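Local coordinates for protein phospho-furanose lactonase (Mycoplasma synoviae, PDB 3OVG) that hydrolyses 1,4-lactones, notably D-xylono-1,4-lactone 5-phosphate and L-arabino-1,4-lactone 5-phosphate, with the help of two zinc ions per subunit, at residues A[28-36]-A[73-84]. Sequence-based numbering, arbitrary orientation.
Sequences HFIKNGGPE and NVGRDVLKTLEI. With ZN (zinc ion), chain G.
Ile30 packs against Asp77, Lys80 and Ile84 at the start of helix 78-88, one branch on the N-cap residue and the other on the helix. Its CG2, anti to the backbone N, presses on Asp77 CB at 3.3 Å, while CG1, set beside that N (chi1 -54°), meets Ile84 CD1 at 3.7 Å and also touches Lys80 CB. Asp77, the N-cap, is gripped twice from within its own segment: Lys80 N reaches OD1 from above the carboxylate plane, and Lys80 NZ forms a salt bridge to OD2 on its syn lone pair, which holds the carboxylate beside Ile30. At Gly75 the backbones come together. Asn32 N donates to Gly75 O over 2.7 Å, nearly straight at 173°, and Lys31 CA adds a CA-H...O contact to the same oxygen. Gly75 has phi +87°, a backbone conformation suited to a residue without a side chain, and its CA lies 3.5 Å from Gly33 O. Two waters bridge the seam, one joining Ile30 O, Asp77 N and Thr81 OG1, the other Asn32 O and Gly75 N. Asn32 also packs on Tyr110 of a second subunit. Just upstream, His28 NE2 binds zinc at 2.3 Å, and Lys31 CE lies over one face of its ring, displaced toward the rim. The segments follow adjacent parallel strands, 22-25 and 63-68, the second running into helix 78-88, as in beta-alpha units of the phosphotriesterase-family TIM barrel, beside its binuclear zinc site.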
loop_
_atom_site.group_PDB
_atom_site.type_symbol
_atom_site.label_atom_id
_atom_site.label_comp_id
_atom_site.label_asym_id
_atom_site.label_seq_id
_atom_site.Cartn_x
_atom_site.Cartn_y
_atom_site.Cartn_z
ATOM N N HIS A 28 -10.247 13.985 24.319
ATOM C CA HIS A 28 -11.005 12.803 23.974
ATOM C C HIS A 28 -10.840 11.782 25.051
ATOM O O HIS A 28 -9.864 11.815 25.765
ATOM C CB HIS A 28 -10.514 12.198 22.653
ATOM C CG HIS A 28 -10.592 13.147 21.514
ATOM N ND1 HIS A 28 -11.736 13.313 20.772
ATOM C CD2 HIS A 28 -9.695 14.040 21.033
ATOM C CE1 HIS A 28 -11.542 14.254 19.870
ATOM N NE2 HIS A 28 -10.313 14.717 20.016
ATOM N N PHE A 29 -11.784 10.851 25.129
ATOM C CA PHE A 29 -11.602 9.676 25.958
ATOM C C PHE A 29 -12.076 8.446 25.211
ATOM O O PHE A 29 -11.335 7.467 25.070
ATOM C CB PHE A 29 -12.354 9.827 27.279
ATOM C CG PHE A 29 -11.690 10.766 28.240
ATOM C CD1 PHE A 29 -10.431 10.479 28.753
ATOM C CD2 PHE A 29 -12.326 11.922 28.645
ATOM C CE1 PHE A 29 -9.794 11.370 29.668
ATOM C CE2 PHE A 29 -11.707 12.804 29.548
ATOM C CZ PHE A 29 -10.445 12.515 30.071
ATOM N N ILE A 30 -13.326 8.503 24.752
ATOM C CA ILE A 30 -13.910 7.429 23.973
ATOM C C ILE A 30 -14.035 7.832 22.500
ATOM O O ILE A 30 -14.621 8.872 22.179
ATOM C CB ILE A 30 -15.305 7.077 24.516
ATOM C CG1 ILE A 30 -15.212 6.759 26.026
ATOM C CG2 ILE A 30 -15.922 5.917 23.695
ATOM C CD1 ILE A 30 -14.466 5.475 26.345
ATOM N N LYS A 31 -13.465 7.012 21.624
ATOM C CA LYS A 31 -13.673 7.109 20.197
ATOM C C LYS A 31 -14.159 5.740 19.773
ATOM O O LYS A 31 -13.403 4.751 19.743
ATOM C CB LYS A 31 -12.379 7.477 19.458
ATOM C CG LYS A 31 -11.964 8.957 19.615
ATOM C CD LYS A 31 -10.663 9.272 18.802
ATOM C CE LYS A 31 -10.375 10.794 18.767
ATOM N NZ LYS A 31 -9.312 11.147 17.740
ATOM N N ASN A 32 -15.439 5.675 19.467
ATOM C CA ASN A 32 -16.085 4.407 19.216
ATOM C C ASN A 32 -16.294 4.199 17.709
ATOM O O ASN A 32 -17.309 4.591 17.156
ATOM C CB ASN A 32 -17.414 4.419 19.989
ATOM C CG ASN A 32 -18.175 3.134 19.872
ATOM O OD1 ASN A 32 -19.418 3.131 19.850
ATOM N ND2 ASN A 32 -17.456 2.031 19.799
ATOM N N GLY A 33 -15.323 3.592 17.036
ATOM C CA GLY A 33 -15.427 3.400 15.603
ATOM C C GLY A 33 -15.452 4.702 14.814
ATOM O O GLY A 33 -14.975 5.742 15.269
ATOM N N GLY A 34 -15.996 4.650 13.612
ATOM C CA GLY A 34 -16.109 5.854 12.816
ATOM C C GLY A 34 -14.980 5.935 11.825
ATOM O O GLY A 34 -14.050 5.113 11.862
ATOM N N PRO A 35 -15.049 6.931 10.933
ATOM C CA PRO A 35 -14.094 7.101 9.822
ATOM C C PRO A 35 -12.636 7.251 10.286
ATOM O O PRO A 35 -11.730 6.823 9.588
ATOM C CB PRO A 35 -14.559 8.395 9.137
ATOM C CG PRO A 35 -15.995 8.560 9.526
ATOM C CD PRO A 35 -16.141 7.918 10.900
ATOM N N GLU A 36 -12.408 7.844 11.450
ATOM C CA GLU A 36 -11.026 8.066 11.856
ATOM C C GLU A 36 -10.343 6.753 12.249
ATOM O O GLU A 36 -9.167 6.526 11.963
ATOM C CB GLU A 36 -10.975 9.068 12.998
ATOM C CG GLU A 36 -9.729 9.862 13.047
ATOM C CD GLU A 36 -9.761 10.875 14.172
ATOM O OE1 GLU A 36 -10.631 10.739 15.066
ATOM O OE2 GLU A 36 -8.916 11.795 14.166
ATOM N N ASN A 73 -20.937 11.763 14.237
ATOM C CA ASN A 73 -20.650 10.710 13.260
ATOM C C ASN A 73 -19.192 10.274 13.241
ATOM O O ASN A 73 -18.838 9.397 12.481
ATOM C CB ASN A 73 -21.050 11.156 11.864
ATOM C CG ASN A 73 -22.531 11.526 11.776
ATOM O OD1 ASN A 73 -23.422 10.691 12.013
ATOM N ND2 ASN A 73 -22.794 12.768 11.441
ATOM N N VAL A 74 -18.358 10.899 14.059
ATOM C CA VAL A 74 -16.948 10.539 14.084
ATOM C C VAL A 74 -16.511 10.160 15.512
ATOM O O VAL A 74 -15.963 10.963 16.240
ATOM C CB VAL A 74 -16.100 11.648 13.436
ATOM C CG1 VAL A 74 -14.612 11.279 13.416
ATOM C CG2 VAL A 74 -16.575 11.858 12.009
ATOM N N GLY A 75 -16.839 8.938 15.920
ATOM C CA GLY A 75 -16.345 8.392 17.173
ATOM C C GLY A 75 -17.084 8.640 18.479
ATOM O O GLY A 75 -16.774 7.984 19.482
ATOM N N ARG A 76 -18.072 9.538 18.465
ATOM C CA ARG A 76 -18.733 9.987 19.688
ATOM C C ARG A 76 -19.482 8.848 20.321
ATOM O O ARG A 76 -20.194 8.085 19.634
ATOM C CB ARG A 76 -19.696 11.145 19.404
ATOM C CG ARG A 76 -20.138 11.891 20.655
ATOM C CD ARG A 76 -21.186 13.006 20.365
ATOM N NE ARG A 76 -22.499 12.425 20.036
ATOM C CZ ARG A 76 -23.598 13.115 19.726
ATOM N NH1 ARG A 76 -23.568 14.456 19.658
ATOM N NH2 ARG A 76 -24.737 12.434 19.443
ATOM N N ASP A 77 -19.351 8.749 21.638
ATOM C CA ASP A 77 -20.019 7.697 22.399
ATOM C C ASP A 77 -20.670 8.357 23.618
ATOM O O ASP A 77 -20.014 8.638 24.624
ATOM C CB ASP A 77 -19.016 6.595 22.781
ATOM C CG ASP A 77 -19.680 5.391 23.464
ATOM O OD1 ASP A 77 -20.740 5.569 24.100
ATOM O OD2 ASP A 77 -19.121 4.273 23.390
ATOM N N VAL A 78 -21.968 8.616 23.507
ATOM C CA VAL A 78 -22.720 9.273 24.576
ATOM C C VAL A 78 -22.753 8.451 25.860
ATOM O O VAL A 78 -22.548 8.965 26.951
ATOM C CB VAL A 78 -24.200 9.554 24.121
ATOM C CG1 VAL A 78 -25.065 10.002 25.285
ATOM C CG2 VAL A 78 -24.225 10.556 23.031
ATOM N N LEU A 79 -23.078 7.172 25.742
ATOM C CA LEU A 79 -23.219 6.336 26.933
ATOM C C LEU A 79 -21.911 6.183 27.690
ATOM O O LEU A 79 -21.852 6.349 28.899
ATOM C CB LEU A 79 -23.763 4.956 26.555
ATOM C CG LEU A 79 -25.164 5.086 25.949
ATOM C CD1 LEU A 79 -25.671 3.734 25.438
ATOM C CD2 LEU A 79 -26.079 5.603 26.990
ATOM N N LYS A 80 -20.858 5.808 26.998
ATOM C CA LYS A 80 -19.608 5.644 27.708
ATOM C C LYS A 80 -19.068 6.973 28.269
ATOM O O LYS A 80 -18.526 7.002 29.367
ATOM C CB LYS A 80 -18.577 4.959 26.837
ATOM C CG LYS A 80 -18.870 3.484 26.607
ATOM C CD LYS A 80 -17.664 2.788 25.987
ATOM C CE LYS A 80 -18.072 1.489 25.353
ATOM N NZ LYS A 80 -19.395 1.658 24.628
ATOM N N THR A 81 -19.219 8.069 27.524
ATOM C CA THR A 81 -18.739 9.380 28.022
ATOM C C THR A 81 -19.520 9.792 29.266
ATOM O O THR A 81 -18.955 10.343 30.211
ATOM C CB THR A 81 -18.820 10.446 26.935
ATOM O OG1 THR A 81 -18.038 10.000 25.830
ATOM C CG2 THR A 81 -18.248 11.787 27.431
ATOM N N LEU A 82 -20.822 9.495 29.277
ATOM C CA LEU A 82 -21.626 9.728 30.472
ATOM C C LEU A 82 -21.098 8.947 31.655
ATOM O O LEU A 82 -21.114 9.487 32.763
ATOM C CB LEU A 82 -23.121 9.413 30.271
ATOM C CG LEU A 82 -23.950 10.552 29.664
ATOM C CD1 LEU A 82 -25.392 10.076 29.398
ATOM C CD2 LEU A 82 -23.944 11.706 30.643
ATOM N N GLU A 83 -20.676 7.689 31.447
ATOM C CA GLU A 83 -20.110 6.902 32.568
ATOM C C GLU A 83 -18.889 7.621 33.133
ATOM O O GLU A 83 -18.682 7.653 34.327
ATOM C CB GLU A 83 -19.642 5.502 32.170
ATOM C CG GLU A 83 -20.721 4.506 31.695
ATOM C CD GLU A 83 -20.101 3.134 31.430
ATOM O OE1 GLU A 83 -19.570 2.530 32.390
ATOM O OE2 GLU A 83 -20.114 2.672 30.274
ATOM N N ILE A 84 -18.058 8.166 32.255
ATOM C CA ILE A 84 -16.877 8.879 32.698
ATOM C C ILE A 84 -17.288 10.144 33.486
ATOM O O ILE A 84 -16.778 10.393 34.563
ATOM C CB ILE A 84 -15.940 9.226 31.510
ATOM C CG1 ILE A 84 -15.425 7.939 30.830
ATOM C CG2 ILE A 84 -14.820 10.114 31.999
ATOM C CD1 ILE A 84 -14.889 8.123 29.406
HETATM ZN ZN ZN G . -9.343 16.004 18.389
HETATM O O HOH W 1 -17.177 10.005 22.691
HETATM O O HOH W 2 -15.134 10.818 25.715
HETATM O O HOH W 3 -8.805 13.774 17.384
HETATM O O HOH W 4 -18.201 6.663 15.061
HETATM O O HOH W 5 -12.975 9.371 15.883
HETATM O O HOH W 6 -7.732 16.402 16.720
#